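PDB 3PNU: dihydroorotase, which probably catalyses the reversible, zinc-dependent cyclisation of N-carbamoyl-L-aspartate to (S)-dihydroorotate in de novo pyrimidine synthesis. Local coordinates for residues Leu183-Glu188 with Tyr202-Ala207; Lys255-Ser260 with Asp308-Ile313. All blocks are in the same frame, centred on the assembly; numbering follows the deposited sequence.

Contact 1 (Leu183-Glu188 with Tyr202-Ala207); sequences LKIVME and YENLYA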
ATOM      1  N   LEU A 183     -18.362  13.772  27.500  1.00 45.22           N
ATOM      2  CA  LEU A 183     -17.704  12.480  27.314  1.00 43.04           C
ATOM      3  C   LEU A 183     -16.260  12.697  26.832  1.00 42.38           C
ATOM      4  O   LEU A 183     -16.013  13.530  25.966  1.00 42.23           O
ATOM      5  CB  LEU A 183     -18.456  11.679  26.262  1.00 41.48           C
ATOM      6  CG  LEU A 183     -17.999  10.258  25.911  1.00 40.71           C
ATOM      7  CD1 LEU A 183     -18.102   9.284  27.104  1.00 36.72           C
ATOM      8  CD2 LEU A 183     -18.825   9.733  24.772  1.00 31.67           C
ATOM      9  N   LYS A 184     -15.306  11.973  27.397  1.00 40.66           N
ATOM     10  CA  LYS A 184     -13.951  12.041  26.895  1.00 40.55           C
ATOM     11  C   LYS A 184     -13.894  11.070  25.737  1.00 37.78           C
ATOM     12  O   LYS A 184     -14.227   9.885  25.883  1.00 37.18           O
ATOM     13  CB  LYS A 184     -12.912  11.673  27.950  1.00 42.63           C
ATOM     14  CG  LYS A 184     -12.710  12.752  28.968  1.00 46.81           C
ATOM     15  CD  LYS A 184     -11.698  12.323  30.024  1.00 52.65           C
ATOM     16  CE  LYS A 184     -11.654  13.336  31.131  1.00 54.69           C
ATOM     17  NZ  LYS A 184     -11.096  12.732  32.350  1.00 62.79           N
ATOM     18  N   ILE A 185     -13.493  11.581  24.584  1.00 34.03           N
ATOM     19  CA  ILE A 185     -13.412  10.790  23.384  1.00 32.55           C
ATOM     20  C   ILE A 185     -11.970  10.813  22.918  1.00 31.77           C
ATOM     21  O   ILE A 185     -11.446  11.868  22.543  1.00 30.58           O
ATOM     22  CB  ILE A 185     -14.336  11.349  22.285  1.00 31.91           C
ATOM     23  CG1 ILE A 185     -15.786  11.428  22.788  1.00 32.63           C
ATOM     24  CG2 ILE A 185     -14.250  10.502  21.048  1.00 31.72           C
ATOM     25  CD1 ILE A 185     -16.784  12.072  21.810  1.00 25.48           C
ATOM     26  N   VAL A 186     -11.327   9.653  22.954  1.00 31.22           N
ATOM     27  CA  VAL A 186      -9.931   9.564  22.542  1.00 32.15           C
ATOM     28  C   VAL A 186      -9.827   8.977  21.141  1.00 32.13           C
ATOM     29  O   VAL A 186     -10.208   7.834  20.901  1.00 31.50           O
ATOM     30  CB  VAL A 186      -9.084   8.729  23.531  1.00 32.40           C
ATOM     31  CG1 VAL A 186      -7.596   8.777  23.145  1.00 30.48           C
ATOM     32  CG2 VAL A 186      -9.278   9.260  24.935  1.00 30.08           C
ATOM     33  N   MET A 187      -9.342   9.805  20.218  1.00 32.03           N
ATOM     34  CA  MET A 187      -9.115   9.403  18.845  1.00 31.13           C
ATOM     35  C   MET A 187      -7.807   8.599  18.851  1.00 32.26           C
ATOM     36  O   MET A 187      -6.720   9.176  18.879  1.00 30.87           O
ATOM     37  CB  MET A 187      -8.977  10.650  17.955  1.00 30.24           C
ATOM     38  CG  MET A 187     -10.195  11.586  18.000  1.00 30.68           C
ATOM     39  SD  MET A 187     -10.140  12.970  16.841  1.00 32.19           S
ATOM     40  CE  MET A 187      -8.674  13.824  17.391  1.00 28.15           C
ATOM     41  N   GLU A 188      -7.903   7.273  18.862  1.00 31.90           N
ATOM     42  CA  GLU A 188      -6.698   6.429  18.894  1.00 31.11           C
ATOM     43  C   GLU A 188      -5.871   6.496  17.645  1.00 32.57           C
ATOM     44  O   GLU A 188      -6.382   6.789  16.558  1.00 33.65           O
ATOM     45  CB  GLU A 188      -7.063   4.974  19.162  1.00 32.09           C
ATOM     46  CG  GLU A 188      -7.657   4.757  20.543  1.00 33.29           C
ATOM     47  CD  GLU A 188      -6.670   5.082  21.674  1.00 34.57           C
ATOM     48  OE1 GLU A 188      -5.418   5.046  21.464  1.00 34.34           O
ATOM     49  OE2 GLU A 188      -7.168   5.362  22.779  1.00 37.96           O
ATOM     50  N   TYR A 202     -12.522  20.720  19.740  1.00 44.19           N
ATOM     51  CA  TYR A 202     -13.468  20.317  20.795  1.00 44.40           C
ATOM     52  C   TYR A 202     -12.726  19.947  22.060  1.00 44.68           C
ATOM     53  O   TYR A 202     -11.772  19.173  22.030  1.00 46.48           O
ATOM     54  CB  TYR A 202     -14.379  19.165  20.315  1.00 44.17           C
ATOM     55  CG  TYR A 202     -15.269  19.538  19.142  1.00 43.95           C
ATOM     56  CD1 TYR A 202     -16.581  19.992  19.335  1.00 39.31           C
ATOM     57  CD2 TYR A 202     -14.793  19.446  17.825  1.00 43.50           C
ATOM     58  CE1 TYR A 202     -17.402  20.350  18.236  1.00 37.12           C
ATOM     59  CE2 TYR A 202     -15.595  19.792  16.736  1.00 43.45           C
ATOM     60  CZ  TYR A 202     -16.899  20.250  16.947  1.00 42.86           C
ATOM     61  OH  TYR A 202     -17.665  20.595  15.858  1.00 42.34           O
ATOM     62  N   GLU A 203     -13.165  20.501  23.178  1.00 45.29           N
ATOM     63  CA  GLU A 203     -12.494  20.260  24.460  1.00 46.60           C
ATOM     64  C   GLU A 203     -12.506  18.812  24.905  1.00 44.30           C
ATOM     65  O   GLU A 203     -11.614  18.391  25.596  1.00 44.24           O
ATOM     66  CB  GLU A 203     -13.112  21.124  25.560  1.00 47.74           C
ATOM     67  CG  GLU A 203     -12.885  22.609  25.347  1.00 55.40           C
ATOM     68  CD  GLU A 203     -13.706  23.467  26.287  1.00 64.20           C
ATOM     69  OE1 GLU A 203     -14.014  24.610  25.899  1.00 72.25           O
ATOM     70  OE2 GLU A 203     -14.064  23.000  27.392  1.00 67.29           O
ATOM     71  N   ASN A 204     -13.523  18.055  24.516  1.00 43.33           N
ATOM     72  CA  ASN A 204     -13.601  16.662  24.903  1.00 41.99           C
ATOM     73  C   ASN A 204     -12.894  15.672  23.948  1.00 42.53           C
ATOM     74  O   ASN A 204     -12.999  14.446  24.125  1.00 41.22           O
ATOM     75  CB  ASN A 204     -15.045  16.256  25.151  1.00 42.91           C
ATOM     76  CG  ASN A 204     -15.956  16.528  23.980  1.00 42.81           C
ATOM     77  OD1 ASN A 204     -15.770  17.498  23.221  1.00 44.11           O
ATOM     78  ND2 ASN A 204     -16.980  15.687  23.838  1.00 39.04           N
ATOM     79  N   LEU A 205     -12.171  16.194  22.947  1.00 40.50           N
ATOM     80  CA  LEU A 205     -11.406  15.337  22.051  1.00 39.07           C
ATOM     81  C   LEU A 205      -9.957  15.253  22.503  1.00 37.69           C
ATOM     82  O   LEU A 205      -9.344  16.268  22.837  1.00 37.51           O
ATOM     83  CB  LEU A 205     -11.464  15.816  20.604  1.00 38.46           C
ATOM     84  CG  LEU A 205     -12.747  15.541  19.841  1.00 38.22           C
ATOM     85  CD1 LEU A 205     -12.591  16.124  18.426  1.00 37.85           C
ATOM     86  CD2 LEU A 205     -13.041  14.049  19.794  1.00 30.19           C
ATOM     87  N   TYR A 206      -9.434  14.025  22.506  1.00 35.09           N
ATOM     88  CA  TYR A 206      -8.069  13.745  22.879  1.00 33.82           C
ATOM     89  C   TYR A 206      -7.526  12.799  21.823  1.00 33.26           C
ATOM     90  O   TYR A 206      -8.264  12.386  20.935  1.00 32.38           O
ATOM     91  CB  TYR A 206      -8.014  13.092  24.269  1.00 35.59           C
ATOM     92  CG  TYR A 206      -8.572  13.971  25.383  1.00 34.51           C
ATOM     93  CD1 TYR A 206      -7.759  14.865  26.055  1.00 33.51           C
ATOM     94  CD2 TYR A 206      -9.903  13.906  25.747  1.00 37.25           C
ATOM     95  CE1 TYR A 206      -8.254  15.670  27.045  1.00 39.79           C
ATOM     96  CE2 TYR A 206     -10.406  14.705  26.763  1.00 38.54           C
ATOM     97  CZ  TYR A 206      -9.576  15.583  27.398  1.00 41.72           C
ATOM     98  OH  TYR A 206     -10.055  16.391  28.398  1.00 53.07           O
ATOM     99  N   ALA A 207      -6.246  12.443  21.913  1.00 31.94           N
ATOM    100  CA  ALA A 207      -5.671  11.531  20.931  1.00 30.99           C
ATOM    101  C   ALA A 207      -4.434  10.795  21.417  1.00 29.87           C
ATOM    102  O   ALA A 207      -3.739  11.245  22.333  1.00 30.34           O
ATOM    103  CB  ALA A 207      -5.345  12.301  19.643  1.00 29.20           C
TER

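Contact 2 (Lys255-Ser260 with Asp308-Ile313); sequences KVMFGS and DNTCKI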
ATOM      1  N   LYS A 255      -3.232  17.418  24.961  1.00 40.67           N
ATOM      2  CA  LYS A 255      -4.296  16.442  24.711  1.00 39.91           C
ATOM      3  C   LYS A 255      -3.832  15.213  23.899  1.00 39.78           C
ATOM      4  O   LYS A 255      -4.650  14.351  23.539  1.00 38.99           O
ATOM      5  CB  LYS A 255      -5.499  17.112  24.049  1.00 40.24           C
ATOM      6  CG  LYS A 255      -6.041  18.302  24.844  1.00 38.02           C
ATOM      7  CD  LYS A 255      -7.489  18.654  24.480  1.00 37.56           C
ATOM      8  CE  LYS A 255      -7.727  18.919  22.997  1.00 34.35           C
ATOM      9  NZ  LYS A 255      -9.205  19.069  22.708  1.00 32.81           N
ATOM     10  N   VAL A 256      -2.528  15.145  23.611  1.00 38.27           N
ATOM     11  CA  VAL A 256      -1.955  14.030  22.891  1.00 38.01           C
ATOM     12  C   VAL A 256      -1.163  13.166  23.873  1.00 38.05           C
ATOM     13  O   VAL A 256      -0.479  13.689  24.747  1.00 39.26           O
ATOM     14  CB  VAL A 256      -1.090  14.503  21.735  1.00 38.79           C
ATOM     15  CG1 VAL A 256      -0.162  13.397  21.279  1.00 39.88           C
ATOM     16  CG2 VAL A 256      -1.983  14.993  20.590  1.00 37.72           C
ATOM     17  N   MET A 257      -1.285  11.850  23.735  1.00 36.49           N
ATOM     18  CA  MET A 257      -0.626  10.894  24.616  1.00 35.38           C
ATOM     19  C   MET A 257       0.023   9.835  23.765  1.00 36.62           C
ATOM     20  O   MET A 257      -0.467   9.515  22.696  1.00 36.29           O
ATOM     21  CB  MET A 257      -1.666  10.206  25.494  1.00 36.05           C
ATOM     22  CG  MET A 257      -2.403  11.114  26.462  1.00 33.49           C
ATOM     23  SD  MET A 257      -3.936  10.380  27.077  1.00 34.91           S
ATOM     24  CE  MET A 257      -5.056  10.660  25.714  1.00 36.02           C
ATOM     25  N   PHE A 258       1.133   9.275  24.217  1.00 38.19           N
ATOM     26  CA  PHE A 258       1.750   8.229  23.444  1.00 38.09           C
ATOM     27  C   PHE A 258       0.973   6.937  23.613  1.00 37.93           C
ATOM     28  O   PHE A 258       0.588   6.570  24.723  1.00 37.44           O
ATOM     29  CB  PHE A 258       3.197   8.013  23.835  1.00 39.74           C
ATOM     30  CG  PHE A 258       3.768   6.781  23.252  1.00 34.97           C
ATOM     31  CD1 PHE A 258       4.138   6.745  21.935  1.00 37.73           C
ATOM     32  CD2 PHE A 258       3.913   5.648  24.020  1.00 37.86           C
ATOM     33  CE1 PHE A 258       4.659   5.584  21.379  1.00 37.29           C
ATOM     34  CE2 PHE A 258       4.438   4.491  23.478  1.00 37.78           C
ATOM     35  CZ  PHE A 258       4.798   4.466  22.149  1.00 36.92           C
ATOM     36  N   GLY A 259       0.721   6.288  22.484  1.00 38.43           N
ATOM     37  CA  GLY A 259       0.016   5.004  22.403  1.00 37.92           C
ATOM     38  C   GLY A 259       0.701   4.279  21.255  1.00 37.70           C
ATOM     39  O   GLY A 259       0.622   4.712  20.111  1.00 38.65           O
ATOM     40  N   SER A 260       1.375   3.178  21.549  1.00 36.55           N
ATOM     41  CA  SER A 260       2.170   2.497  20.533  1.00 36.47           C
ATOM     42  C   SER A 260       1.383   1.734  19.505  1.00 35.96           C
ATOM     43  O   SER A 260       1.821   1.558  18.404  1.00 34.31           O
ATOM     44  CB  SER A 260       3.077   1.467  21.205  1.00 34.92           C
ATOM     45  OG  SER A 260       2.284   0.389  21.729  1.00 30.87           O
ATOM     46  N   ASP A 308       3.176  12.672  31.495  1.00 36.17           N
ATOM     47  CA  ASP A 308       2.474  13.776  32.180  1.00 37.38           C
ATOM     48  C   ASP A 308       1.125  14.165  31.569  1.00 36.66           C
ATOM     49  O   ASP A 308       0.205  14.553  32.303  1.00 36.46           O
ATOM     50  CB  ASP A 308       3.349  15.043  32.320  1.00 38.21           C
ATOM     51  CG  ASP A 308       4.692  14.779  32.996  1.00 39.75           C
ATOM     52  OD1 ASP A 308       4.985  13.642  33.396  1.00 43.72           O
ATOM     53  OD2 ASP A 308       5.474  15.734  33.114  1.00 49.59           O
ATOM     54  N   ASN A 309       1.002  14.084  30.249  1.00 36.10           N
ATOM     55  CA  ASN A 309      -0.251  14.454  29.601  1.00 36.73           C
ATOM     56  C   ASN A 309      -1.351  13.507  30.040  1.00 36.71           C
ATOM     57  O   ASN A 309      -2.431  13.931  30.450  1.00 36.44           O
ATOM     58  CB  ASN A 309      -0.131  14.467  28.072  1.00 36.39           C
ATOM     59  CG  ASN A 309       0.792  15.572  27.559  1.00 38.72           C
ATOM     60  OD1 ASN A 309       1.375  16.307  28.347  1.00 36.10           O
ATOM     61  ND2 ASN A 309       0.929  15.685  26.220  1.00 34.60           N
ATOM     62  N   THR A 310      -1.071  12.214  29.957  1.00 36.92           N
ATOM     63  CA  THR A 310      -2.031  11.231  30.377  1.00 37.09           C
ATOM     64  C   THR A 310      -2.343  11.445  31.849  1.00 37.41           C
ATOM     65  O   THR A 310      -3.498  11.490  32.231  1.00 37.03           O
ATOM     66  CB  THR A 310      -1.492   9.818  30.211  1.00 37.35           C
ATOM     67  OG1 THR A 310      -1.283   9.547  28.823  1.00 39.20           O
ATOM     68  CG2 THR A 310      -2.458   8.811  30.789  1.00 35.02           C
ATOM     69  N   CYS A 311      -1.312  11.589  32.673  1.00 38.13           N
ATOM     70  CA  CYS A 311      -1.525  11.781  34.121  1.00 40.64           C
ATOM     71  C   CYS A 311      -2.428  12.963  34.425  1.00 39.36           C
ATOM     72  O   CYS A 311      -3.303  12.857  35.271  1.00 40.18           O
ATOM     73  CB  CYS A 311      -0.205  11.881  34.896  1.00 39.64           C
ATOM     74  SG  CYS A 311       0.658  10.286  35.010  1.00 48.99           S
ATOM     75  N   LYS A 312      -2.236  14.064  33.721  1.00 38.83           N
ATOM     76  CA  LYS A 312      -3.056  15.256  33.940  1.00 41.24           C
ATOM     77  C   LYS A 312      -4.504  15.072  33.458  1.00 40.81           C
ATOM     78  O   LYS A 312      -5.438  15.457  34.141  1.00 41.30           O
ATOM     79  CB  LYS A 312      -2.422  16.477  33.268  1.00 42.00           C
ATOM     80  CG  LYS A 312      -3.222  17.735  33.499  1.00 48.32           C
ATOM     81  CD  LYS A 312      -2.505  18.969  33.023  1.00 53.92           C
ATOM     82  CE  LYS A 312      -3.320  20.211  33.356  1.00 54.71           C
ATOM     83  NZ  LYS A 312      -2.531  21.433  33.054  1.00 61.21           N
ATOM     84  N   ILE A 313      -4.670  14.461  32.287  1.00 40.85           N
ATOM     85  CA  ILE A 313      -5.979  14.208  31.697  1.00 39.59           C
ATOM     86  C   ILE A 313      -6.876  13.340  32.558  1.00 40.89           C
ATOM     87  O   ILE A 313      -8.077  13.609  32.683  1.00 41.15           O
ATOM     88  CB  ILE A 313      -5.823  13.540  30.318  1.00 39.53           C
ATOM     89  CG1 ILE A 313      -5.281  14.564  29.323  1.00 35.52           C
ATOM     90  CG2 ILE A 313      -7.171  12.968  29.840  1.00 38.07           C
ATOM     91  CD1 ILE A 313      -4.869  13.985  27.993  1.00 37.62           C
TER

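Contact 1 (Leu183-Glu188 with Tyr202-Ala207)
Ile185, Val186 and Met187 pair in parallel with Leu205, Tyr206 and Ala207 as neighbouring strands of the TIM barrel, the two ends of a beta-alpha-beta unit whose crossover is made by helix 193-201. The backbone ladder runs from Ile185 N to Asn204 O at 2.9 Å, from Tyr206 N to Ile185 O at the same length, and on through Met187 N to Tyr206 O. Ile185 O also receives the CA-H of Leu205. At the N-terminal end of the ladder, in the type I turn from Tyr202 to Leu205, the Asn204 side chain extends the pairing: with chi1 at 55° its amide is turned toward the neighbouring segment 183-188, and ND2 gives a bond of 3.2 Å to Leu183 O, lying in the carbonyl plane. ND2 also makes a weak bond to Ala177 O.

Side chains alternate between two faces. Ile185, Met187, Leu205 and Ala207 face the surrounding helices 170-179 and 193-201; there the CD2 branch of Leu205 fits against Ile185 CB (3.9 Å) and also borders Met187 CG. On the other face, which looks into the barrel, Val186 places CG2 4.1 Å from Tyr206 CB. The Tyr206 ring turns one edge to Ile185 O, and the extended Lys184 chain passes it at a slant, CG 3.7 Å from CE2; the Lys184 ammonium goes on to Ile313 O. Beyond the strand, His189 binds zinc, and Glu188 OE1 bonds to ND1 of the zinc ligand His34, a second-shell hold that probably orients that imidazole. The Met187 chain bends at its last torsion (chi3 -61°), bringing CE within 4.3 Å of Ala207 CB.

Contact 2 (Lys255-Ser260 with Asp308-Ile313)
Along 308-313, the contact with the barrel strand 256-258 begins at Asn309, which supplies the polar tie. Its CB points toward the strand, and with CG anti to the carbonyl carbon (chi1 -67°) the amide nitrogen is directed at the carbonyl oxygen of Val256. ND2 gives a nearly straight hydrogen bond (169°) to Val256 O, 2.9 Å away, and the acceptor lies in the amide plane. The same nitrogen also bonds to Gly252 O, so two carbonyls fix the rotation of the amide and join the helix to the approach of the strand.

One residue on, Thr310 turns OG1 to the Met257 side chain, which it meets at about a right angle. The fit is tight: OG1 lies 3.0 Å from Met257 CG and 3.3 Å from Met257 SD. Three residues further, Ile313 reaches out with CD1 and meets the thioether tip to tip, 3.8 Å from Met257 SD; the same methyl also comes 4.1 Å from Lys255 CA. Thr310 and Ile313, about one turn apart, thus both pack against the Met257 side chain.

Residues 308-313 run at 122° to strand 256-258, measured between their N-to-C directions. Thr310 also packs on Leu31 and Met33 of strand 31-35, while Ile313 and Met257 both touch Tyr206 of strand 205-209, placing this helix face against strands on either side of strand 256-258.

The two contacts lie about 11 Å apart, centre to centre, and follow one another along the chain: contact 1 closes at Ala207 before contact 2 opens at Lys255. Both belong to the parallel wall of the barrel, where strands come in the order 152-154, 185-187, 205-209, 256-258. Ala207 joins them directly, its N and O making probable hydrogen bonds with Lys255 O (3.0 Å) and Met257 N (2.9 Å). Contact 1 is strand pairing within this wall, whereas contact 2 fastens helix 299-314 to the next strand. The zinc ligands His189 and Asp261 follow strands 185-187 and 256-258, so both contacts lie in the part of the barrel from whose strand ends these ligands project.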